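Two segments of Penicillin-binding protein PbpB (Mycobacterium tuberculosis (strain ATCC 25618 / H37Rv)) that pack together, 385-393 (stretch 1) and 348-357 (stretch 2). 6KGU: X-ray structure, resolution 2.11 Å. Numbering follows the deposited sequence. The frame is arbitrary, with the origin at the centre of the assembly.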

# COMPACT_ATOMS: atom_id res chain seq x y z
N GLY A 385 4.87 -8.55 -15.53
CA GLY A 385 6.15 -8.12 -16.05
C GLY A 385 6.78 -6.95 -15.33
O GLY A 385 7.76 -6.39 -15.83
N LEU A 386 6.25 -6.57 -14.18
CA LEU A 386 6.83 -5.53 -13.36
C LEU A 386 6.54 -5.90 -11.92
O LEU A 386 5.72 -6.79 -11.64
CB LEU A 386 6.26 -4.14 -13.69
CG LEU A 386 4.86 -3.76 -13.19
CD1 LEU A 386 4.55 -2.31 -13.52
CD2 LEU A 386 3.79 -4.68 -13.79
N SER A 387 7.21 -5.22 -10.99
CA SER A 387 6.96 -5.48 -9.58
C SER A 387 6.93 -4.17 -8.83
O SER A 387 7.56 -3.19 -9.25
CB SER A 387 8.03 -6.43 -8.99
OG SER A 387 9.26 -5.76 -8.90
N MET A 388 6.21 -4.16 -7.71
CA MET A 388 6.08 -2.97 -6.89
C MET A 388 5.89 -3.41 -5.45
O MET A 388 5.43 -4.53 -5.19
CB MET A 388 4.89 -2.10 -7.31
CG MET A 388 3.52 -2.80 -7.10
SD MET A 388 2.11 -1.87 -7.76
CE MET A 388 2.51 -1.85 -9.52
N THR A 389 6.21 -2.51 -4.53
CA THR A 389 5.90 -2.72 -3.13
C THR A 389 4.45 -2.36 -2.83
O THR A 389 3.77 -1.66 -3.60
CB THR A 389 6.84 -1.91 -2.25
OG1 THR A 389 6.59 -0.52 -2.47
CG2 THR A 389 8.30 -2.22 -2.61
N LEU A 390 3.97 -2.84 -1.68
CA LEU A 390 2.67 -2.43 -1.18
C LEU A 390 2.58 -0.91 -1.04
O LEU A 390 1.54 -0.31 -1.35
CB LEU A 390 2.39 -3.10 0.17
CG LEU A 390 0.95 -2.91 0.68
CD1 LEU A 390 -0.02 -3.33 -0.40
CD2 LEU A 390 0.69 -3.71 1.97
N LEU A 391 3.66 -0.28 -0.56
CA LEU A 391 3.62 1.17 -0.39
C LEU A 391 3.50 1.89 -1.73
O LEU A 391 2.74 2.86 -1.86
CB LEU A 391 4.87 1.65 0.37
CG LEU A 391 4.94 3.15 0.61
CD1 LEU A 391 3.77 3.64 1.47
CD2 LEU A 391 6.28 3.53 1.26
N GLN A 392 4.29 1.46 -2.73
CA GLN A 392 4.17 2.01 -4.07
C GLN A 392 2.76 1.83 -4.62
O GLN A 392 2.18 2.75 -5.21
CB GLN A 392 5.17 1.32 -5.01
CG GLN A 392 6.61 1.77 -4.81
CD GLN A 392 7.56 1.02 -5.71
OE1 GLN A 392 7.36 -0.17 -5.96
NE2 GLN A 392 8.60 1.70 -6.20
N MET A 393 2.21 0.61 -4.50
CA MET A 393 0.85 0.35 -4.97
C MET A 393 -0.13 1.31 -4.33
O MET A 393 -0.92 1.97 -5.01
CB MET A 393 0.48 -1.11 -4.66
CG MET A 393 -0.90 -1.54 -5.14
SD MET A 393 -1.34 -3.18 -4.51
CE MET A 393 -2.35 -2.74 -3.09
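Stretch 2 (348-357) FGLGQRTGVG

Stretch 2 has no regular secondary structure and lies along stretch 1 as an irregular chain, burying 393 Å² between them. Just after a helix, Gly 349 adopts positive phi in a Schellman motif, and a type II turn from Gly 349 to Gln 352 follows before the chain runs on to Gly 357. Stretch 1 approaches as an extended segment, from Leu 386 to Thr 389, and enters a helix at Leu 390. Contacts made by its early residues fall on Leu 350, whereas those of the helix reach as far as Val 356.

Leu 386 and Met 388 both point toward stretch 2, while Ser 387 between them points away, as expected of an extended backbone. Both meet Leu 350, whose CD1 lies 4.1 Å from Leu 386 CD1 and 3.8 Å from Met 388 CE. Ser 387 contributes through its carbonyl instead: a water joins Ser 387 O (2.8 Å), Gln 392 OE1 (2.8 Å) and Gly 351 N (2.9 Å). Thr 389 caps the helix, its OG1 accepting from Gln 392 N at 3.0 Å, and does not touch stretch 2. In the first helical turn, Leu 391 packs its CD2 against Val 356 CG1 at 3.7 Å and Thr 354 OG1 at 3.5 Å.

Gln 392 is the centre of the contact, with the largest covered area. Its CA is 6.6 Å from the CA of Leu 350, and its NE2 donates to Gln 352 O at 2.7 Å, the one direct hydrogen bond between the stretches. The same amide accepts from Thr 389 N through OE1 (3.0 Å), so the side chain is held from both stretches. Its CG lies 4.2 Å from Thr 354 CG2. A second water links the backbones, donating to Gln 392 O (2.8 Å) and Phe 348 O (2.9 Å). Met 393 points away.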

# COMPACT_ATOMS: atom_id res chain seq x y z
N PHE A 348 3.30 7.76 -12.01
CA PHE A 348 2.71 7.11 -10.85
C PHE A 348 3.76 6.61 -9.86
O PHE A 348 3.37 6.08 -8.81
CB PHE A 348 1.82 5.93 -11.29
CG PHE A 348 0.37 6.30 -11.53
CD1 PHE A 348 -0.44 6.68 -10.47
CD2 PHE A 348 -0.17 6.26 -12.80
CE1 PHE A 348 -1.80 7.01 -10.69
CE2 PHE A 348 -1.51 6.59 -13.04
CZ PHE A 348 -2.33 6.96 -11.98
N GLY A 349 5.05 6.72 -10.18
CA GLY A 349 6.13 6.44 -9.24
C GLY A 349 6.65 5.02 -9.21
O GLY A 349 7.43 4.68 -8.31
N LEU A 350 6.26 4.18 -10.16
CA LEU A 350 6.70 2.80 -10.16
C LEU A 350 8.17 2.71 -10.55
O LEU A 350 8.69 3.55 -11.29
CB LEU A 350 5.84 1.96 -11.10
CG LEU A 350 4.35 2.08 -10.73
CD1 LEU A 350 3.49 1.16 -11.61
CD2 LEU A 350 4.12 1.78 -9.23
N GLY A 351 8.86 1.69 -10.03
CA GLY A 351 10.27 1.49 -10.29
C GLY A 351 11.20 2.40 -9.52
O GLY A 351 12.42 2.32 -9.71
N GLN A 352 10.68 3.26 -8.66
CA GLN A 352 11.47 4.22 -7.91
C GLN A 352 11.08 4.15 -6.43
O GLN A 352 9.89 4.08 -6.10
CB GLN A 352 11.26 5.66 -8.46
CG GLN A 352 11.13 5.74 -10.02
CD GLN A 352 10.12 6.82 -10.52
OE1 GLN A 352 10.33 8.02 -10.33
NE2 GLN A 352 9.02 6.37 -11.16
N ARG A 353 12.08 4.18 -5.55
CA ARG A 353 11.83 4.32 -4.12
C ARG A 353 11.02 5.58 -3.83
O ARG A 353 11.23 6.63 -4.44
CB ARG A 353 13.15 4.39 -3.34
CG ARG A 353 13.79 3.05 -3.13
CD ARG A 353 15.13 3.20 -2.41
NE ARG A 353 15.76 1.89 -2.30
CZ ARG A 353 16.66 1.43 -3.16
NH1 ARG A 353 17.05 2.17 -4.18
NH2 ARG A 353 17.17 0.21 -2.98
N THR A 354 10.13 5.48 -2.84
CA THR A 354 9.32 6.63 -2.48
C THR A 354 10.11 7.66 -1.67
O THR A 354 9.72 8.83 -1.66
CB THR A 354 8.11 6.21 -1.65
OG1 THR A 354 8.56 5.69 -0.39
CG2 THR A 354 7.26 5.15 -2.37
N GLY A 355 11.19 7.25 -1.01
CA GLY A 355 11.83 8.10 -0.02
C GLY A 355 11.06 8.23 1.28
O GLY A 355 11.19 9.25 1.98
N VAL A 356 10.28 7.21 1.65
CA VAL A 356 9.38 7.31 2.81
C VAL A 356 10.14 7.50 4.12
O VAL A 356 9.56 7.97 5.12
CB VAL A 356 8.47 6.06 2.87
CG1 VAL A 356 9.32 4.80 2.99
CG2 VAL A 356 7.49 6.15 4.03
N GLY A 357 11.43 7.17 4.17
CA GLY A 357 12.17 7.29 5.40
C GLY A 357 12.21 6.02 6.23
O GLY A 357 12.26 6.09 7.47
O HOH W 1 3.62 4.88 -6.20
O HOH W 2 7.40 -0.43 -8.73